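Local coordinates for mandalate racemase/muconate lactonizing enzyme (Unidentified, PDB 4E4U), which probably catalyses a metal-dependent reaction begun by proton abstraction next to a carboxylate, as its enolase-superfamily relatives do, at residues A[259-264]-A[268-273]; A[279-284]-A[293-298]; A[319-324]-A[358-363]. All blocks are in the same frame, centred on the assembly; numbering follows the deposited sequence. Where two conformers were deposited one is given.

Contact 1. Residues A[259-264]-A[268-273]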
loop_
_atom_site.group_PDB
_atom_site.type_symbol
_atom_site.label_atom_id
_atom_site.label_comp_id
_atom_site.label_asym_id
_atom_site.label_seq_id
_atom_site.Cartn_x
_atom_site.Cartn_y
_atom_site.Cartn_z
ATOM N N GLU A 259 17.690 -0.099 -22.207
ATOM C CA GLU A 259 18.197 -0.578 -23.494
ATOM C C GLU A 259 17.879 -2.047 -23.746
ATOM O O GLU A 259 17.933 -2.502 -24.887
ATOM C CB GLU A 259 19.694 -0.353 -23.625
ATOM C CG GLU A 259 20.540 -1.334 -22.856
ATOM C CD GLU A 259 21.967 -0.863 -22.751
ATOM O OE1 GLU A 259 22.853 -1.480 -23.378
ATOM O OE2 GLU A 259 22.195 0.146 -22.048
ATOM N N ARG A 260 17.539 -2.785 -22.688
ATOM C CA ARG A 260 17.180 -4.195 -22.826
ATOM C C ARG A 260 15.697 -4.448 -22.599
ATOM O O ARG A 260 15.279 -5.600 -22.474
ATOM C CB ARG A 260 18.029 -5.062 -21.896
ATOM C CG ARG A 260 19.474 -5.122 -22.334
ATOM C CD ARG A 260 20.269 -6.045 -21.468
ATOM N NE ARG A 260 20.751 -5.398 -20.258
ATOM C CZ ARG A 260 21.386 -6.034 -19.281
ATOM N NH1 ARG A 260 21.512 -7.362 -19.317
ATOM N NH2 ARG A 260 21.867 -5.345 -18.256
ATOM N N LEU A 261 14.904 -3.377 -22.561
ATOM C CA LEU A 261 13.449 -3.491 -22.430
ATOM C C LEU A 261 12.785 -3.239 -23.776
ATOM O O LEU A 261 13.380 -2.639 -24.675
ATOM C CB LEU A 261 12.922 -2.505 -21.384
ATOM C CG LEU A 261 13.592 -2.601 -20.009
ATOM C CD1 LEU A 261 12.875 -1.678 -19.028
ATOM C CD2 LEU A 261 13.634 -4.026 -19.476
ATOM N N THR A 262 11.551 -3.690 -23.916
ATOM C CA THR A 262 10.846 -3.529 -25.172
ATOM C C THR A 262 9.348 -3.372 -24.938
ATOM O O THR A 262 8.787 -3.989 -24.031
ATOM C CB THR A 262 11.126 -4.711 -26.132
ATOM O OG1 THR A 262 10.480 -4.459 -27.385
ATOM C CG2 THR A 262 10.649 -6.044 -25.539
ATOM N N THR A 263 8.719 -2.557 -25.786
ATOM C CA THR A 263 7.298 -2.190 -25.744
ATOM C C THR A 263 6.899 -1.284 -24.587
ATOM O O THR A 263 7.530 -1.261 -23.521
ATOM C CB THR A 263 6.309 -3.399 -25.755
ATOM O OG1 THR A 263 6.130 -3.924 -24.428
ATOM C CG2 THR A 263 6.742 -4.492 -26.731
ATOM N N LYS A 264 5.805 -0.561 -24.804
ATOM C CA LYS A 264 5.231 0.298 -23.782
ATOM C C LYS A 264 4.805 -0.488 -22.542
ATOM O O LYS A 264 4.784 0.062 -21.449
ATOM C CB LYS A 264 4.042 1.058 -24.360
ATOM C CG LYS A 264 2.926 0.157 -24.879
ATOM C CD LYS A 264 1.984 0.948 -25.786
ATOM C CE LYS A 264 0.994 0.056 -26.520
ATOM N NZ LYS A 264 1.682 -0.848 -27.497
ATOM N N HIS A 268 5.886 0.647 -18.883
ATOM C CA HIS A 268 4.834 0.909 -17.910
ATOM C C HIS A 268 5.135 0.229 -16.573
ATOM O O HIS A 268 5.076 0.857 -15.519
ATOM C CB HIS A 268 3.483 0.445 -18.461
ATOM C CG HIS A 268 2.365 0.521 -17.471
ATOM N ND1 HIS A 268 1.900 1.712 -16.948
ATOM C CD2 HIS A 268 1.618 -0.456 -16.902
ATOM C CE1 HIS A 268 0.902 1.462 -16.117
ATOM N NE2 HIS A 268 0.722 0.157 -16.062
ATOM N N LYS A 269 5.473 -1.057 -16.613
ATOM C CA LYS A 269 5.772 -1.783 -15.382
ATOM C C LYS A 269 6.938 -1.133 -14.640
ATOM O O LYS A 269 6.913 -0.985 -13.415
ATOM C CB LYS A 269 6.112 -3.240 -15.688
ATOM C CG LYS A 269 4.971 -4.053 -16.232
ATOM C CD LYS A 269 5.417 -5.487 -16.479
ATOM C CE LYS A 269 4.362 -6.266 -17.240
ATOM N NZ LYS A 269 4.848 -7.596 -17.687
ATOM N N LEU A 270 7.965 -0.750 -15.391
ATOM C CA LEU A 270 9.128 -0.093 -14.805
ATOM C C LEU A 270 8.760 1.217 -14.106
ATOM O O LEU A 270 9.145 1.453 -12.960
ATOM C CB LEU A 270 10.167 0.171 -15.891
ATOM C CG LEU A 270 11.423 0.935 -15.475
ATOM C CD1 LEU A 270 12.337 0.039 -14.652
ATOM C CD2 LEU A 270 12.142 1.438 -16.720
ATOM N N LEU A 271 8.008 2.065 -14.801
ATOM C CA LEU A 271 7.621 3.360 -14.246
ATOM C C LEU A 271 6.665 3.222 -13.062
ATOM O O LEU A 271 6.777 3.962 -12.091
ATOM C CB LEU A 271 6.988 4.225 -15.338
ATOM C CG LEU A 271 7.966 4.708 -16.407
ATOM C CD1 LEU A 271 7.197 5.167 -17.635
ATOM C CD2 LEU A 271 8.842 5.834 -15.853
ATOM N N GLN A 272 5.744 2.266 -13.135
ATOM C CA GLN A 272 4.804 2.026 -12.037
ATOM C C GLN A 272 5.539 1.675 -10.755
ATOM O O GLN A 272 5.097 2.039 -9.667
ATOM C CB GLN A 272 3.851 0.880 -12.387
ATOM C CG GLN A 272 2.832 1.210 -13.445
ATOM C CD GLN A 272 1.802 2.200 -12.974
ATOM O OE1 GLN A 272 1.958 3.408 -13.160
ATOM N NE2 GLN A 272 0.733 1.699 -12.363
ATOM N N ALA A 273 6.659 0.967 -10.888
ATOM C CA ALA A 273 7.457 0.553 -9.737
ATOM C C ALA A 273 8.347 1.672 -9.194
ATOM O O ALA A 273 8.933 1.517 -8.125
ATOM C CB ALA A 273 8.309 -0.669 -10.100
#
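Lys264 and His268, one helical turn apart, are joined by the backbone bond from His268 N to Lys264 O, 2.9 Å long with an N-H...O angle of 156°, and their CA atoms lie 5.9 Å apart. This is the first part of helix 263-272 in the beta-alpha-beta unit of strand 255-257, helix 263-272 and strand 278-279, within the barrel domain of the enolase family. His268 CB lies 3.3 Å from the same Lys264 O. A second meeting comes from the incoming loop, where Leu261 points its side chain at the helix. With CG anti to its own carbonyl carbon (chi1 -54°), Leu261 brings CD1 to 3.9 Å from CD2 of Leu270, and the two side chains cross at about a right angle. Contact is therefore limited to one methyl from each leucine, consistent with the 9.4 Å between their CA atoms. Leu270 also packs on Ile244 of helix 241-249, which carries this apolar patch on to the preceding helix of the barrel.

The polar ends of the helix residues turn to other partners. The chain of Lys264 leads away from the second segment and its NZ forms a salt bridge with Glu291 of the same chain, while the His268 ring meets His302 of the third subunit edge-to-face. Lys269 pairs through NZ with Glu241 of the second subunit. Thr263 OG1 donates to Thr262 O at 2.7 Å, in the carbonyl plane and on a lone pair.

Contact 2. Residues A[279-284]-A[293-298]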
loop_
_atom_site.group_PDB
_atom_site.type_symbol
_atom_site.label_atom_id
_atom_site.label_comp_id
_atom_site.label_asym_id
_atom_site.label_seq_id
_atom_site.Cartn_x
_atom_site.Cartn_y
_atom_site.Cartn_z
ATOM N N LEU A 279 14.738 7.033 -19.246
ATOM C CA LEU A 279 14.460 5.843 -20.043
ATOM C C LEU A 279 15.344 5.776 -21.272
ATOM O O LEU A 279 15.298 6.657 -22.138
ATOM C CB LEU A 279 12.999 5.810 -20.483
ATOM C CG LEU A 279 11.954 5.888 -19.387
ATOM C CD1 LEU A 279 10.567 5.619 -19.961
ATOM C CD2 LEU A 279 12.261 4.911 -18.274
ATOM N N GLN A 280 16.135 4.713 -21.342
ATOM C CA GLN A 280 17.112 4.524 -22.399
ATOM C C GLN A 280 16.618 3.535 -23.448
ATOM O O GLN A 280 17.291 2.562 -23.792
ATOM C CB GLN A 280 18.434 4.075 -21.792
ATOM C CG GLN A 280 18.963 5.069 -20.777
ATOM C CD GLN A 280 20.191 4.579 -20.065
ATOM O OE1 GLN A 280 20.195 3.492 -19.486
ATOM N NE2 GLN A 280 21.247 5.388 -20.089
ATOM N N LEU A 281 15.434 3.807 -23.975
ATOM C CA LEU A 281 14.898 2.997 -25.053
ATOM C C LEU A 281 15.842 3.017 -26.258
ATOM O O LEU A 281 16.494 4.032 -26.543
ATOM C CB LEU A 281 13.506 3.514 -25.438
ATOM C CG LEU A 281 13.416 4.941 -25.997
ATOM C CD1 LEU A 281 13.596 4.998 -27.513
ATOM C CD2 LEU A 281 12.094 5.584 -25.612
ATOM N N ASN A 282 15.910 1.895 -26.963
ATOM C CA ASN A 282 16.541 1.853 -28.272
ATOM C C ASN A 282 15.414 1.693 -29.284
ATOM O O ASN A 282 14.647 0.715 -29.216
ATOM C CB ASN A 282 17.553 0.713 -28.362
ATOM C CG ASN A 282 18.330 0.731 -29.662
ATOM O OD1 ASN A 282 17.745 0.787 -30.749
ATOM N ND2 ASN A 282 19.653 0.673 -29.562
ATOM N N VAL A 283 15.302 2.647 -30.202
ATOM C CA VAL A 283 14.185 2.664 -31.153
ATOM C C VAL A 283 14.169 1.444 -32.060
ATOM O O VAL A 283 13.131 1.107 -32.626
ATOM C CB VAL A 283 14.145 3.951 -32.021
ATOM C CG1 VAL A 283 13.936 5.174 -31.151
ATOM C CG2 VAL A 283 15.419 4.094 -32.855
ATOM N N ALA A 284 15.325 0.795 -32.199
ATOM C CA ALA A 284 15.451 -0.415 -33.015
ATOM C C ALA A 284 15.152 -1.706 -32.238
ATOM O O ALA A 284 15.246 -2.802 -32.788
ATOM C CB ALA A 284 16.831 -0.474 -33.661
ATOM N N LYS A 293 7.459 6.588 -29.321
ATOM C CA LYS A 293 6.689 7.778 -28.964
ATOM C C LYS A 293 5.738 7.476 -27.806
ATOM O O LYS A 293 5.575 8.291 -26.891
ATOM C CB LYS A 293 5.906 8.285 -30.178
ATOM C CG LYS A 293 5.132 9.574 -29.952
ATOM C CD LYS A 293 6.050 10.780 -29.995
ATOM C CE LYS A 293 5.292 12.051 -29.675
ATOM N NZ LYS A 293 6.157 13.257 -29.787
ATOM N N LYS A 294 5.135 6.290 -27.821
ATOM C CA LYS A 294 4.242 5.882 -26.742
ATOM C C LYS A 294 5.003 5.737 -25.420
ATOM O O LYS A 294 4.509 6.124 -24.357
ATOM C CB LYS A 294 3.514 4.586 -27.109
ATOM C CG LYS A 294 2.502 4.794 -28.224
ATOM C CD LYS A 294 1.695 3.537 -28.540
ATOM C CE LYS A 294 0.696 3.796 -29.673
ATOM N NZ LYS A 294 -0.063 2.561 -30.025
ATOM N N ILE A 295 6.210 5.186 -25.487
ATOM C CA ILE A 295 7.049 5.069 -24.299
ATOM C C ILE A 295 7.422 6.462 -23.773
ATOM O O ILE A 295 7.371 6.715 -22.563
ATOM C CB ILE A 295 8.294 4.218 -24.601
ATOM C CG1 ILE A 295 7.863 2.770 -24.838
ATOM C CG2 ILE A 295 9.320 4.321 -23.455
ATOM C CD1 ILE A 295 8.894 1.939 -25.581
ATOM N N ALA A 296 7.776 7.377 -24.677
ATOM C CA ALA A 296 8.083 8.747 -24.267
ATOM C C ALA A 296 6.884 9.405 -23.575
ATOM O O ALA A 296 7.047 10.177 -22.629
ATOM C CB ALA A 296 8.528 9.572 -25.460
ATOM N N THR A 297 5.683 9.091 -24.050
ATOM C CA THR A 297 4.447 9.575 -23.445
ATOM C C THR A 297 4.275 9.074 -22.009
ATOM O O THR A 297 3.914 9.849 -21.106
ATOM C CB THR A 297 3.244 9.140 -24.303
ATOM O OG1 THR A 297 3.318 9.793 -25.577
ATOM C CG2 THR A 297 1.924 9.486 -23.626
ATOM N N LEU A 298 4.525 7.782 -21.792
ATOM C CA LEU A 298 4.497 7.239 -20.434
ATOM C C LEU A 298 5.480 8.000 -19.560
ATOM O O LEU A 298 5.161 8.367 -18.429
ATOM C CB LEU A 298 4.850 5.755 -20.418
ATOM C CG LEU A 298 3.958 4.818 -21.224
ATOM C CD1 LEU A 298 4.435 3.374 -21.067
ATOM C CD2 LEU A 298 2.511 4.969 -20.779
#
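Leu279, Leu281 and Ile295 meet in a beta-alpha unit of the barrel domain: the chain leaves strand 278-279, runs through a loop and returns as helix 289-301, whose inner side covers the end of the strand and the loop that follows it. The CA atoms of Leu281 and Ile295 are 8.2 Å apart, as are those of Leu279 and Ala296, so at both places the backbones stand apart and side chains bridge the gap.

Ile295 carries the contact mainly through one methyl. Its CG2 stands anti to the backbone N, with CG1 anti to the carbonyl carbon (chi1 -68°), and this presents CG2 to both leucines at once. Leu281, whose CG sits between its backbone N and carbonyl carbon (chi1 63°), brings CD2 to 3.7 Å from Ile295 CG2, and the same CD2 lies 4.2 Å from Ile295 CB. These two side chains run past each other in opposite directions, alongside rather than end on. Leu279 arrives at a slant, its CD1 3.9 Å from Ile295 CG2.

Phe267 of helix 263-272 packs against both Leu279 and Ile295, and Val286 against both Leu281 and Ile295, which extends the apolar cluster on its flanks. Asn282, by contrast, accepts from Ala284 N through OD1 at 2.8 Å, an Asx turn, while its ND2 bonds with His309 and Asn312.

The contact itself is almost wholly methyl against methyl and entirely buried, which implies that helix and loop are held together here by shape and exclusion of water, while the directional bonds of segment 279-284, from its backbone and from Asn282, go to other partners.

Contact 3. Residues A[319-324]-A[358-363]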
loop_
_atom_site.group_PDB
_atom_site.type_symbol
_atom_site.label_atom_id
_atom_site.label_comp_id
_atom_site.label_asym_id
_atom_site.label_seq_id
_atom_site.Cartn_x
_atom_site.Cartn_y
_atom_site.Cartn_z
ATOM N N ALA A 319 16.858 7.209 -36.806
ATOM C CA ALA A 319 15.510 7.059 -36.269
ATOM C C ALA A 319 15.422 7.638 -34.854
ATOM O O ALA A 319 14.438 8.299 -34.503
ATOM C CB ALA A 319 15.085 5.594 -36.289
ATOM N N SER A 320 16.452 7.386 -34.059
ATOM C CA SER A 320 16.507 7.888 -32.698
ATOM C C SER A 320 16.475 9.416 -32.676
ATOM O O SER A 320 15.798 10.028 -31.841
ATOM C CB SER A 320 17.767 7.365 -32.020
ATOM O OG SER A 320 17.646 7.431 -30.621
ATOM N N ILE A 321 17.201 10.020 -33.610
ATOM C CA ILE A 321 17.247 11.462 -33.759
ATOM C C ILE A 321 15.870 12.007 -34.138
ATOM O O ILE A 321 15.458 13.052 -33.641
ATOM C CB ILE A 321 18.317 11.843 -34.802
ATOM C CG1 ILE A 321 19.706 11.603 -34.206
ATOM C CG2 ILE A 321 18.140 13.281 -35.285
ATOM C CD1 ILE A 321 20.810 11.412 -35.236
ATOM N N GLN A 322 15.152 11.296 -35.005
ATOM C CA GLN A 322 13.795 11.711 -35.363
ATOM C C GLN A 322 12.890 11.769 -34.130
ATOM O O GLN A 322 12.163 12.743 -33.931
ATOM C CB GLN A 322 13.196 10.775 -36.416
ATOM C CG GLN A 322 13.910 10.822 -37.754
ATOM C CD GLN A 322 13.695 12.123 -38.495
ATOM O OE1 GLN A 322 12.567 12.593 -38.626
ATOM N NE2 GLN A 322 14.773 12.709 -38.996
ATOM N N LEU A 323 12.940 10.734 -33.297
ATOM C CA LEU A 323 12.153 10.733 -32.072
ATOM C C LEU A 323 12.572 11.886 -31.159
ATOM O O LEU A 323 11.730 12.647 -30.679
ATOM C CB LEU A 323 12.321 9.409 -31.326
ATOM C CG LEU A 323 11.634 9.357 -29.956
ATOM C CD1 LEU A 323 10.117 9.336 -30.120
ATOM C CD2 LEU A 323 12.111 8.163 -29.141
ATOM N N ALA A 324 13.875 12.021 -30.930
ATOM C CA ALA A 324 14.365 13.013 -29.978
ATOM C C ALA A 324 13.929 14.427 -30.363
ATOM O O ALA A 324 13.569 15.227 -29.503
ATOM C CB ALA A 324 15.873 12.933 -29.875
ATOM N N ILE A 358 23.982 16.907 -31.770
ATOM C CA ILE A 358 23.575 16.370 -33.053
ATOM C C ILE A 358 22.649 17.375 -33.726
ATOM O O ILE A 358 21.744 17.919 -33.080
ATOM C CB ILE A 358 22.846 15.033 -32.875
ATOM C CG1 ILE A 358 23.809 13.999 -32.298
ATOM C CG2 ILE A 358 22.257 14.558 -34.201
ATOM C CD1 ILE A 358 23.118 12.784 -31.695
ATOM N N ILE A 359 22.871 17.625 -35.014
ATOM C CA ILE A 359 22.015 18.521 -35.778
ATOM C C ILE A 359 21.092 17.685 -36.656
ATOM O O ILE A 359 21.551 17.067 -37.610
ATOM C CB ILE A 359 22.852 19.436 -36.694
ATOM C CG1 ILE A 359 23.979 20.106 -35.900
ATOM C CG2 ILE A 359 21.953 20.445 -37.409
ATOM C CD1 ILE A 359 23.503 20.928 -34.723
ATOM N N PRO A 360 19.788 17.647 -36.331
ATOM C CA PRO A 360 18.867 16.789 -37.095
ATOM C C PRO A 360 18.780 17.153 -38.572
ATOM O O PRO A 360 18.836 18.328 -38.939
ATOM C CB PRO A 360 17.513 17.044 -36.427
ATOM C CG PRO A 360 17.858 17.488 -35.037
ATOM C CD PRO A 360 19.117 18.296 -35.195
ATOM N N SER A 361 18.635 16.135 -39.412
ATOM C CA SER A 361 18.423 16.338 -40.839
ATOM C C SER A 361 17.118 17.091 -41.106
ATOM O O SER A 361 16.162 16.980 -40.339
ATOM C CB SER A 361 18.385 14.983 -41.544
ATOM O OG SER A 361 18.073 15.127 -42.915
ATOM N N ASN A 362 17.091 17.858 -42.193
ATOM C CA ASN A 362 15.866 18.495 -42.668
ATOM C C ASN A 362 15.260 17.737 -43.847
ATOM O O ASN A 362 14.252 18.156 -44.423
ATOM C CB ASN A 362 16.144 19.951 -43.059
ATOM C CG ASN A 362 16.533 20.804 -41.869
ATOM O OD1 ASN A 362 15.894 20.746 -40.818
ATOM N ND2 ASN A 362 17.595 21.588 -42.020
ATOM N N GLU A 363 15.873 16.611 -44.195
ATOM C CA GLU A 363 15.425 15.815 -45.332
ATOM C C GLU A 363 14.203 14.963 -44.989
ATOM O O GLU A 363 13.962 14.659 -43.819
ATOM C CB GLU A 363 16.569 14.944 -45.847
ATOM C CG GLU A 363 17.673 15.751 -46.521
ATOM C CD GLU A 363 17.126 16.723 -47.560
ATOM O OE1 GLU A 363 16.580 16.255 -48.585
ATOM O OE2 GLU A 363 17.231 17.950 -47.346
HETATM O O HOH W 1 15.048 14.238 -41.350
#
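Ile321, on helix 314-325, lies against Ile358 of strand 357-359 and Pro360 in the extended stretch that follows; the closest backbone approach is 6.5 Å, between the CA atoms of Ile321 and Pro360. The contact thus packs a helix of the barrel domain onto a late strand, which pairs antiparallel with barrel strand 125-130.

The two branches of Ile321 divide the work. CG1 stands anti to the carbonyl carbon (chi1 -72°) and carries CD1 out to the strand, 3.6 Å from Ile358 CG2; CG1 itself is 3.9 Å from that same methyl. CG2, on the other branch, faces the proline and reaches Pro360 CB at 4.0 Å. Both pairs meet at a slant. Leu125 of strand 125-130 also touches Ile321.

Farther along, a water joins the segments through polar atoms: Gln322 NE2 donates to it at 2.8 Å, and the water donates to Glu363 O at 2.7 Å and, weakly, to Ser361 O. Gln322 OE1 accepts from Tyr114 N, so both ends of the amide are engaged, which should fix its rotation. Ser361 OG accepts from Glu363 N at 2.9 Å in an ST turn.

Close apolar packing thus sets Ile358 and Pro360 on the helix, whereas the loop beyond is linked to it indirectly, through a bridging water and through Tyr114, which bonds both Gln322 and Ser361.

In the fold
The contacts follow one another in series along the C-terminal, barrel-like domain, from helix 263-272 (contact 1) through helix 289-301 (contact 2) to helix 314-325 (contact 3), so three successive barrel helices are sampled. Contacts 1 and 2 have centres about 9 Å apart and touch directly, for instance Leu271 CD1 to Leu298 CB at 3.7 Å; both also meet the third subunit. Contacts 2 and 3, about 15 Å between centres, touch where Leu281 CD1 lies 3.9 Å from Leu323 CD2. Contacts 1 and 3 remain about 11 Å apart at their nearest atoms, so contact 2 is the one that touches both, and the three form a continuous packed run along one part of the barrel wall.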